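Local coordinates for protein EvdO1 (PDB 4XBZ) that probably catalyses an oxidative cyclization in orthosomycin antibiotic biosynthesis, as a metal-dependent oxygenase of the phytanoyl-CoA dioxygenase family, at residues R156-D162 with I240-A246; V170-A175 with S200-G204. All blocks are in the same frame, centred on the assembly; numbering follows the deposited sequence.

Contact 1: residues R156-D162 with I240-A246. With NI (nickel (II) ion), chain I.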
ATOM      1  N   ARG A 156      -0.196  21.928  24.611  1.00 38.56           N
ATOM      2  CA  ARG A 156       0.182  20.560  24.282  1.00 36.69           C
ATOM      3  C   ARG A 156      -0.804  19.865  23.312  1.00 37.13           C
ATOM      4  O   ARG A 156      -2.030  19.998  23.446  1.00 32.27           O
ATOM      5  CB  ARG A 156       0.305  19.774  25.584  1.00 34.92           C
ATOM      6  CG  ARG A 156       0.542  18.304  25.426  1.00 39.97           C
ATOM      7  CD  ARG A 156       0.492  17.639  26.783  1.00 41.05           C
ATOM      8  NE  ARG A 156       0.752  16.213  26.682  1.00 40.37           N
ATOM      9  CZ  ARG A 156       0.792  15.390  27.719  1.00 46.37           C
ATOM     10  NH1 ARG A 156       0.583  15.861  28.944  1.00 47.88           N
ATOM     11  NH2 ARG A 156       1.049  14.096  27.529  1.00 46.99           N
ATOM     12  N   LEU A 157      -0.259  19.165  22.317  1.00 32.09           N
ATOM     13  CA  LEU A 157      -1.063  18.310  21.422  1.00 31.74           C
ATOM     14  C   LEU A 157      -1.120  16.910  22.013  1.00 28.02           C
ATOM     15  O   LEU A 157      -0.123  16.188  22.020  1.00 32.24           O
ATOM     16  CB  LEU A 157      -0.479  18.258  19.999  1.00 29.97           C
ATOM     17  CG  LEU A 157      -1.344  17.670  18.867  1.00 37.81           C
ATOM     18  CD1 LEU A 157      -2.567  18.554  18.594  1.00 38.69           C
ATOM     19  CD2 LEU A 157      -0.550  17.415  17.559  1.00 33.81           C
ATOM     20  N   ALA A 158      -2.277  16.553  22.552  1.00 29.27           N
ATOM     21  CA  ALA A 158      -2.463  15.264  23.193  1.00 30.98           C
ATOM     22  C   ALA A 158      -2.280  14.142  22.177  1.00 34.97           C
ATOM     23  O   ALA A 158      -2.584  14.319  20.990  1.00 33.40           O
ATOM     24  CB  ALA A 158      -3.844  15.181  23.836  1.00 31.45           C
ATOM     25  N   TRP A 159      -1.763  13.010  22.655  1.00 26.97           N
ATOM     26  CA  TRP A 159      -1.616  11.808  21.849  1.00 31.46           C
ATOM     27  C   TRP A 159      -2.951  11.293  21.304  1.00 32.99           C
ATOM     28  O   TRP A 159      -3.915  11.066  22.048  1.00 30.10           O
ATOM     29  CB  TRP A 159      -0.948  10.712  22.661  1.00 28.09           C
ATOM     30  CG  TRP A 159       0.415  11.060  23.135  1.00 33.50           C
ATOM     31  CD1 TRP A 159       0.753  11.577  24.353  1.00 32.09           C
ATOM     32  CD2 TRP A 159       1.638  10.915  22.405  1.00 32.43           C
ATOM     33  NE1 TRP A 159       2.106  11.756  24.427  1.00 34.02           N
ATOM     34  CE2 TRP A 159       2.677  11.356  23.246  1.00 33.99           C
ATOM     35  CE3 TRP A 159       1.955  10.452  21.124  1.00 31.04           C
ATOM     36  CZ2 TRP A 159       4.015  11.348  22.852  1.00 29.82           C
ATOM     37  CZ3 TRP A 159       3.286  10.444  20.732  1.00 34.40           C
ATOM     38  CH2 TRP A 159       4.299  10.889  21.598  1.00 34.36           C
ATOM     39  N   HIS A 160      -2.995  11.086  19.995  1.00 31.95           N
ATOM     40  CA  HIS A 160      -4.240  10.711  19.356  1.00 31.14           C
ATOM     41  C   HIS A 160      -3.979  10.015  18.035  1.00 29.70           C
ATOM     42  O   HIS A 160      -2.916  10.168  17.433  1.00 31.55           O
ATOM     43  CB  HIS A 160      -5.104  11.956  19.127  1.00 27.60           C
ATOM     44  CG  HIS A 160      -4.530  12.891  18.105  1.00 36.06           C
ATOM     45  ND1 HIS A 160      -3.390  13.632  18.331  1.00 34.31           N
ATOM     46  CD2 HIS A 160      -4.920  13.180  16.839  1.00 38.16           C
ATOM     47  CE1 HIS A 160      -3.109  14.350  17.256  1.00 35.77           C
ATOM     48  NE2 HIS A 160      -4.023  14.092  16.335  1.00 37.57           N
ATOM     49  N   ARG A 161      -4.963   9.241  17.599  1.00 34.20           N
ATOM     50  CA  ARG A 161      -5.076   8.829  16.211  1.00 31.68           C
ATOM     51  C   ARG A 161      -5.940   9.843  15.481  1.00 34.02           C
ATOM     52  O   ARG A 161      -6.777  10.504  16.095  1.00 36.28           O
ATOM     53  CB  ARG A 161      -5.696   7.442  16.099  1.00 32.70           C
ATOM     54  CG  ARG A 161      -4.750   6.287  16.326  1.00 30.97           C
ATOM     55  CD  ARG A 161      -5.493   4.966  16.080  1.00 27.24           C
ATOM     56  NE  ARG A 161      -4.569   3.842  15.992  1.00 28.15           N
ATOM     57  CZ  ARG A 161      -4.922   2.568  16.142  1.00 32.01           C
ATOM     58  NH1 ARG A 161      -6.189   2.250  16.393  1.00 27.41           N
ATOM     59  NH2 ARG A 161      -4.006   1.608  16.032  1.00 28.37           N
ATOM     60  N   ASP A 162      -5.735   9.972  14.176  1.00 35.33           N
ATOM     61  CA  ASP A 162      -6.626  10.772  13.348  1.00 37.89           C
ATOM     62  C   ASP A 162      -7.872   9.941  13.043  1.00 39.70           C
ATOM     63  O   ASP A 162      -7.816   8.718  13.090  1.00 41.19           O
ATOM     64  CB  ASP A 162      -5.909  11.231  12.072  1.00 37.60           C
ATOM     65  CG  ASP A 162      -4.765  12.202  12.372  1.00 40.69           C
ATOM     66  OD1 ASP A 162      -4.943  13.056  13.264  1.00 40.86           O
ATOM     67  OD2 ASP A 162      -3.695  12.121  11.735  1.00 40.83           O
ATOM     68  N   ILE A 240      -2.821   7.489   9.607  1.00 25.08           N
ATOM     69  CA  ILE A 240      -3.758   8.113  10.544  1.00 31.40           C
ATOM     70  C   ILE A 240      -3.938   7.281  11.823  1.00 29.97           C
ATOM     71  O   ILE A 240      -4.430   7.794  12.832  1.00 31.26           O
ATOM     72  CB  ILE A 240      -5.147   8.344   9.892  1.00 30.43           C
ATOM     73  CG1 ILE A 240      -5.672   7.034   9.302  1.00 28.02           C
ATOM     74  CG2 ILE A 240      -5.057   9.414   8.800  1.00 27.19           C
ATOM     75  CD1 ILE A 240      -7.133   6.828   9.465  1.00 25.52           C
ATOM     76  N   LEU A 241      -3.536   6.012  11.773  1.00 22.76           N
ATOM     77  CA  LEU A 241      -3.623   5.116  12.927  1.00 24.74           C
ATOM     78  C   LEU A 241      -2.368   5.188  13.816  1.00 29.42           C
ATOM     79  O   LEU A 241      -2.321   4.600  14.908  1.00 26.90           O
ATOM     80  CB  LEU A 241      -3.840   3.663  12.459  1.00 25.66           C
ATOM     81  CG  LEU A 241      -5.105   3.352  11.646  1.00 26.20           C
ATOM     82  CD1 LEU A 241      -5.234   1.864  11.269  1.00 21.92           C
ATOM     83  CD2 LEU A 241      -6.310   3.806  12.422  1.00 28.85           C
ATOM     84  N   THR A 242      -1.333   5.877  13.338  1.00 27.99           N
ATOM     85  CA  THR A 242      -0.150   6.072  14.167  1.00 30.81           C
ATOM     86  C   THR A 242      -0.445   7.108  15.238  1.00 29.07           C
ATOM     87  O   THR A 242      -0.829   8.234  14.930  1.00 27.87           O
ATOM     88  CB  THR A 242       1.070   6.518  13.359  1.00 27.57           C
ATOM     89  OG1 THR A 242       1.283   5.607  12.274  1.00 27.17           O
ATOM     90  CG2 THR A 242       2.310   6.562  14.256  1.00 26.18           C
ATOM     91  N   LEU A 243      -0.280   6.705  16.494  1.00 29.14           N
ATOM     92  CA  LEU A 243      -0.421   7.604  17.635  1.00 30.31           C
ATOM     93  C   LEU A 243       0.604   8.733  17.554  1.00 27.54           C
ATOM     94  O   LEU A 243       1.798   8.481  17.386  1.00 25.33           O
ATOM     95  CB  LEU A 243      -0.266   6.830  18.948  1.00 27.69           C
ATOM     96  CG  LEU A 243      -0.786   7.560  20.186  1.00 33.93           C
ATOM     97  CD1 LEU A 243      -2.282   7.784  20.066  1.00 31.33           C
ATOM     98  CD2 LEU A 243      -0.462   6.791  21.462  1.00 35.74           C
ATOM     99  N   HIS A 244       0.131   9.978  17.635  1.00 24.31           N
ATOM    100  CA  HIS A 244       1.047  11.122  17.637  1.00 28.02           C
ATOM    101  C   HIS A 244       0.577  12.285  18.507  1.00 27.80           C
ATOM    102  O   HIS A 244      -0.576  12.341  18.933  1.00 26.83           O
ATOM    103  CB  HIS A 244       1.302  11.630  16.211  1.00 27.48           C
ATOM    104  CG  HIS A 244       0.060  11.961  15.448  1.00 28.38           C
ATOM    105  ND1 HIS A 244      -0.838  10.999  15.036  1.00 32.36           N
ATOM    106  CD2 HIS A 244      -0.426  13.144  15.006  1.00 28.20           C
ATOM    107  CE1 HIS A 244      -1.828  11.575  14.381  1.00 32.39           C
ATOM    108  NE2 HIS A 244      -1.598  12.875  14.344  1.00 37.04           N
ATOM    109  N   GLY A 245       1.494  13.218  18.750  1.00 27.24           N
ATOM    110  CA  GLY A 245       1.245  14.342  19.635  1.00 29.44           C
ATOM    111  C   GLY A 245       2.422  15.300  19.665  1.00 30.56           C
ATOM    112  O   GLY A 245       3.446  15.085  19.007  1.00 29.00           O
ATOM    113  N   ALA A 246       2.287  16.367  20.435  1.00 30.65           N
ATOM    114  CA  ALA A 246       3.326  17.391  20.465  1.00 33.09           C
ATOM    115  C   ALA A 246       3.340  18.060  21.825  1.00 30.84           C
ATOM    116  O   ALA A 246       2.302  18.120  22.484  1.00 34.22           O
ATOM    117  CB  ALA A 246       3.105  18.415  19.346  1.00 29.53           C
TER
HETATM  118 NI    NI I 401      -3.226  14.523  14.074  1.00 49.52          NI

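Contact 2: residues V170-A175 with S200-G204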
ATOM      1  N   VAL A 170      -7.466  -1.333  11.887  1.00 27.27           N
ATOM      2  CA  VAL A 170      -6.150  -1.914  11.616  1.00 25.00           C
ATOM      3  C   VAL A 170      -6.191  -2.947  10.487  1.00 24.66           C
ATOM      4  O   VAL A 170      -5.323  -2.954   9.615  1.00 26.11           O
ATOM      5  CB  VAL A 170      -5.568  -2.542  12.887  1.00 28.07           C
ATOM      6  CG1 VAL A 170      -4.292  -3.370  12.572  1.00 24.20           C
ATOM      7  CG2 VAL A 170      -5.299  -1.435  13.928  1.00 22.23           C
ATOM      8  N   GLY A 171      -7.204  -3.802  10.481  1.00 25.72           N
ATOM      9  CA  GLY A 171      -7.401  -4.694   9.352  1.00 25.90           C
ATOM     10  C   GLY A 171      -7.477  -3.912   8.047  1.00 28.59           C
ATOM     11  O   GLY A 171      -6.828  -4.256   7.067  1.00 29.69           O
ATOM     12  N   VAL A 172      -8.237  -2.823   8.050  1.00 24.88           N
ATOM     13  CA  VAL A 172      -8.450  -2.045   6.843  1.00 22.99           C
ATOM     14  C   VAL A 172      -7.227  -1.270   6.357  1.00 25.58           C
ATOM     15  O   VAL A 172      -6.947  -1.255   5.158  1.00 27.67           O
ATOM     16  CB  VAL A 172      -9.603  -1.053   7.043  1.00 27.23           C
ATOM     17  CG1 VAL A 172      -9.859  -0.266   5.760  1.00 27.41           C
ATOM     18  CG2 VAL A 172     -10.848  -1.793   7.457  1.00 28.24           C
ATOM     19  N   THR A 173      -6.484  -0.633   7.260  1.00 23.99           N
ATOM     20  CA  THR A 173      -5.474   0.319   6.809  1.00 22.93           C
ATOM     21  C   THR A 173      -4.262   0.477   7.748  1.00 29.20           C
ATOM     22  O   THR A 173      -3.485   1.443   7.627  1.00 29.79           O
ATOM     23  CB  THR A 173      -6.143   1.717   6.564  1.00 23.37           C
ATOM     24  OG1 THR A 173      -5.218   2.602   5.929  1.00 25.90           O
ATOM     25  CG2 THR A 173      -6.656   2.349   7.880  1.00 24.55           C
ATOM     26  N   GLY A 174      -4.083  -0.471   8.669  1.00 25.94           N
ATOM     27  CA  GLY A 174      -2.897  -0.489   9.512  1.00 20.14           C
ATOM     28  C   GLY A 174      -1.669  -0.450   8.630  1.00 26.20           C
ATOM     29  O   GLY A 174      -0.664   0.168   8.982  1.00 25.98           O
ATOM     30  N   ALA A 175      -1.760  -1.116   7.472  1.00 24.86           N
ATOM     31  CA  ALA A 175      -0.711  -1.095   6.457  1.00 23.30           C
ATOM     32  C   ALA A 175      -0.474   0.295   5.845  1.00 26.82           C
ATOM     33  O   ALA A 175       0.517   0.480   5.142  1.00 23.91           O
ATOM     34  CB  ALA A 175      -1.037  -2.073   5.359  1.00 27.00           C
ATOM     35  N   SER A 200       2.480   1.868  16.131  1.00 27.55           N
ATOM     36  CA  SER A 200       1.219   1.933  16.872  1.00 25.59           C
ATOM     37  C   SER A 200       0.038   1.897  15.906  1.00 24.21           C
ATOM     38  O   SER A 200      -1.106   1.726  16.327  1.00 26.11           O
ATOM     39  CB  SER A 200       1.151   3.183  17.765  1.00 28.75           C
ATOM     40  OG  SER A 200       1.312   4.381  17.019  1.00 27.14           O
ATOM     41  N   ASN A 201       0.311   2.049  14.610  1.00 26.26           N
ATOM     42  CA  ASN A 201      -0.729   1.859  13.583  1.00 28.35           C
ATOM     43  C   ASN A 201      -1.301   0.439  13.547  1.00 26.88           C
ATOM     44  O   ASN A 201      -2.317   0.213  12.891  1.00 28.83           O
ATOM     45  CB  ASN A 201      -0.201   2.212  12.186  1.00 28.74           C
ATOM     46  CG  ASN A 201       1.209   1.697  11.953  1.00 28.24           C
ATOM     47  OD1 ASN A 201       2.092   1.979  12.747  1.00 28.29           O
ATOM     48  ND2 ASN A 201       1.427   0.937  10.863  1.00 25.35           N
ATOM     49  N   TYR A 202      -0.664  -0.517  14.225  1.00 22.47           N
ATOM     50  CA  TYR A 202      -1.246  -1.863  14.315  1.00 28.47           C
ATOM     51  C   TYR A 202      -1.847  -2.223  15.687  1.00 29.86           C
ATOM     52  O   TYR A 202      -2.314  -3.343  15.887  1.00 30.32           O
ATOM     53  CB  TYR A 202      -0.199  -2.920  13.938  1.00 25.40           C
ATOM     54  CG  TYR A 202       0.280  -2.821  12.513  1.00 25.92           C
ATOM     55  CD1 TYR A 202      -0.530  -3.232  11.453  1.00 25.03           C
ATOM     56  CD2 TYR A 202       1.547  -2.328  12.217  1.00 25.00           C
ATOM     57  CE1 TYR A 202      -0.093  -3.144  10.138  1.00 20.93           C
ATOM     58  CE2 TYR A 202       1.993  -2.243  10.899  1.00 23.20           C
ATOM     59  CZ  TYR A 202       1.167  -2.651   9.871  1.00 23.44           C
ATOM     60  OH  TYR A 202       1.598  -2.574   8.567  1.00 28.27           O
ATOM     61  N   TRP A 203      -1.838  -1.287  16.634  1.00 31.45           N
ATOM     62  CA  TRP A 203      -2.354  -1.576  17.974  1.00 29.54           C
ATOM     63  C   TRP A 203      -3.867  -1.752  17.972  1.00 30.80           C
ATOM     64  O   TRP A 203      -4.592  -0.975  17.345  1.00 30.57           O
ATOM     65  CB  TRP A 203      -1.982  -0.459  18.966  1.00 32.53           C
ATOM     66  CG  TRP A 203      -0.521  -0.367  19.309  1.00 27.20           C
ATOM     67  CD1 TRP A 203       0.482  -1.187  18.877  1.00 30.37           C
ATOM     68  CD2 TRP A 203       0.095   0.605  20.157  1.00 30.74           C
ATOM     69  NE1 TRP A 203       1.686  -0.778  19.392  1.00 28.96           N
ATOM     70  CE2 TRP A 203       1.476   0.315  20.190  1.00 31.24           C
ATOM     71  CE3 TRP A 203      -0.385   1.701  20.889  1.00 28.18           C
ATOM     72  CZ2 TRP A 203       2.380   1.078  20.928  1.00 30.65           C
ATOM     73  CZ3 TRP A 203       0.508   2.452  21.614  1.00 30.89           C
ATOM     74  CH2 TRP A 203       1.882   2.143  21.626  1.00 28.02           C
ATOM     75  N   GLY A 204      -4.349  -2.764  18.688  1.00 32.38           N
ATOM     76  CA  GLY A 204      -5.777  -2.914  18.900  1.00 33.68           C
ATOM     77  C   GLY A 204      -6.300  -1.743  19.710  1.00 33.85           C
ATOM     78  O   GLY A 204      -5.520  -1.023  20.311  1.00 33.66           O
TER

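Contact 1: residues R156-D162 with I240-A246
Strand 157-160 runs antiparallel to strand 244-246, with short axes 4.6 Å apart and an angle of 170° between their directions; Leu157-Ala246 and His160-His244 form hydrogen-bonded pairs, and a beta bulge shifts the register by one residue between them. Leu157, His160, His244 and Ala246 project from the same face of the sheet, and on it the two histidines meet Asp162 at a nickel ion. His160 NE2 binds the metal at 2.4 Å, His244 NE2 at 2.3 Å, and Asp162 OD1 at 2.4 Å.

Each histidine takes chi1 near +60°, between its own backbone N and carbonyl carbon, which lets the ring fold back over the chain: ND1 donates to a carbonyl two residues earlier while NE2 faces the ion. His160 ND1 thus bonds Ala158 O, tilted somewhat from the ring plane, and His244 ND1 reaches Thr242 O at 2.8 Å, close to the plane of its ring. The imidazoles lie obliquely, their planes 48° apart. Asp162 brings its carboxylate to the edge of the His244 ring, OD2 standing 3.3 Å from His244 CE1; that oxygen is hydrogen-bonded to His238, a second-shell residue.

Beyond the site, the Arg161 chain extends over Leu241, and its NE donates to Leu241 O at 2.6 Å, the carbonyl sitting at the edge of the guanidinium. Trp159 packs CB against Leu243 CG at 4.0 Å.

Here is the two-histidine, one-carboxylate facial triad of the double-stranded beta-helix oxygenases, with nickel probably standing in for the iron expected of this family. Both ND1 atoms donate to backbone carbonyls; these bonds, with the metal bonds, probably hold each ring's rotation, consistent with NE2 serving as the ligand atom.

Contact 2: residues V170-A175 with S200-G204
Over one face of the Tyr202 ring lies the carbonyl oxygen of Gly174, 3.5 Å from Tyr202 CZ, while Val170 CG1 comes up at the ring edge, 3.9 Å from Tyr202 CD1. The same carbonyl meets a second flat group in a different way: Asn201 presents ND2 to Gly174 O, and the oxygen lies almost exactly in the plane of the amide. That bond, 2.9 Å long, is nearly straight at 174°. One peptide oxygen is therefore gripped by an amide N-H and also rests over an aromatic face.

Gly174 lies close against the phenol, its carbonyl carbon 3.5 Å from Tyr202 CE1. Its own N-H closes the preceding helical turn by bonding Val170 O. Further along, Ala175 CA approaches the phenol oxygen, Tyr202 OH, which is hydrogen-bonded to Arg53 O.

In the double-stranded beta-helix fold, the contact joins two connecting elements: helix 169-173 with the residues just after it, and the 3-10 turn 200-202 that leads from strand 194-196 to helix 205-217, whose N-cap is Gly204. The turn is closed by a bond from Trp203 N to Ser200 O.

Both methyls of Val170 rest on the backbone of 201-203. With chi1 at 170°, CG1 lies anti to the backbone N and sits 3.8 Å from Tyr202 CA, whereas CG2 faces two carbonyls, Trp203 O at 3.5 Å and Asn201 O slightly farther away. The side chain of Trp203 leaves the backbone directed away from segment 170-175; its indole packs on Leu208 and Thr211 of helix 205-217, and Ser200 CB sits over the centre of that ring. Gln269 of the second subunit packs on Val170, and Asn138 of that subunit on Tyr202.

How the contacts relate
Going along the chain from the N terminus, strand 157-160, which carries His160, and then Asp162 come first, with helix 169-173 as the next helix or strand along the chain. The chain then passes through strands 179-184 and 194-196 before the turn at 200-204 returns to the helix, so contact 2 closes a short loop. Helix 205-217 and strands 226-228 and 235-239 follow, and only then does segment 240-246 close the wide loop of contact 1, within which contact 2 is nested. The two meet at Ser200, whose OG probably accepts from Leu243 N and whose carbonyl probably accepts from Arg161 NH2. Together they link the small sheet carrying the nickel to the helix-and-turn region at the subunit interface.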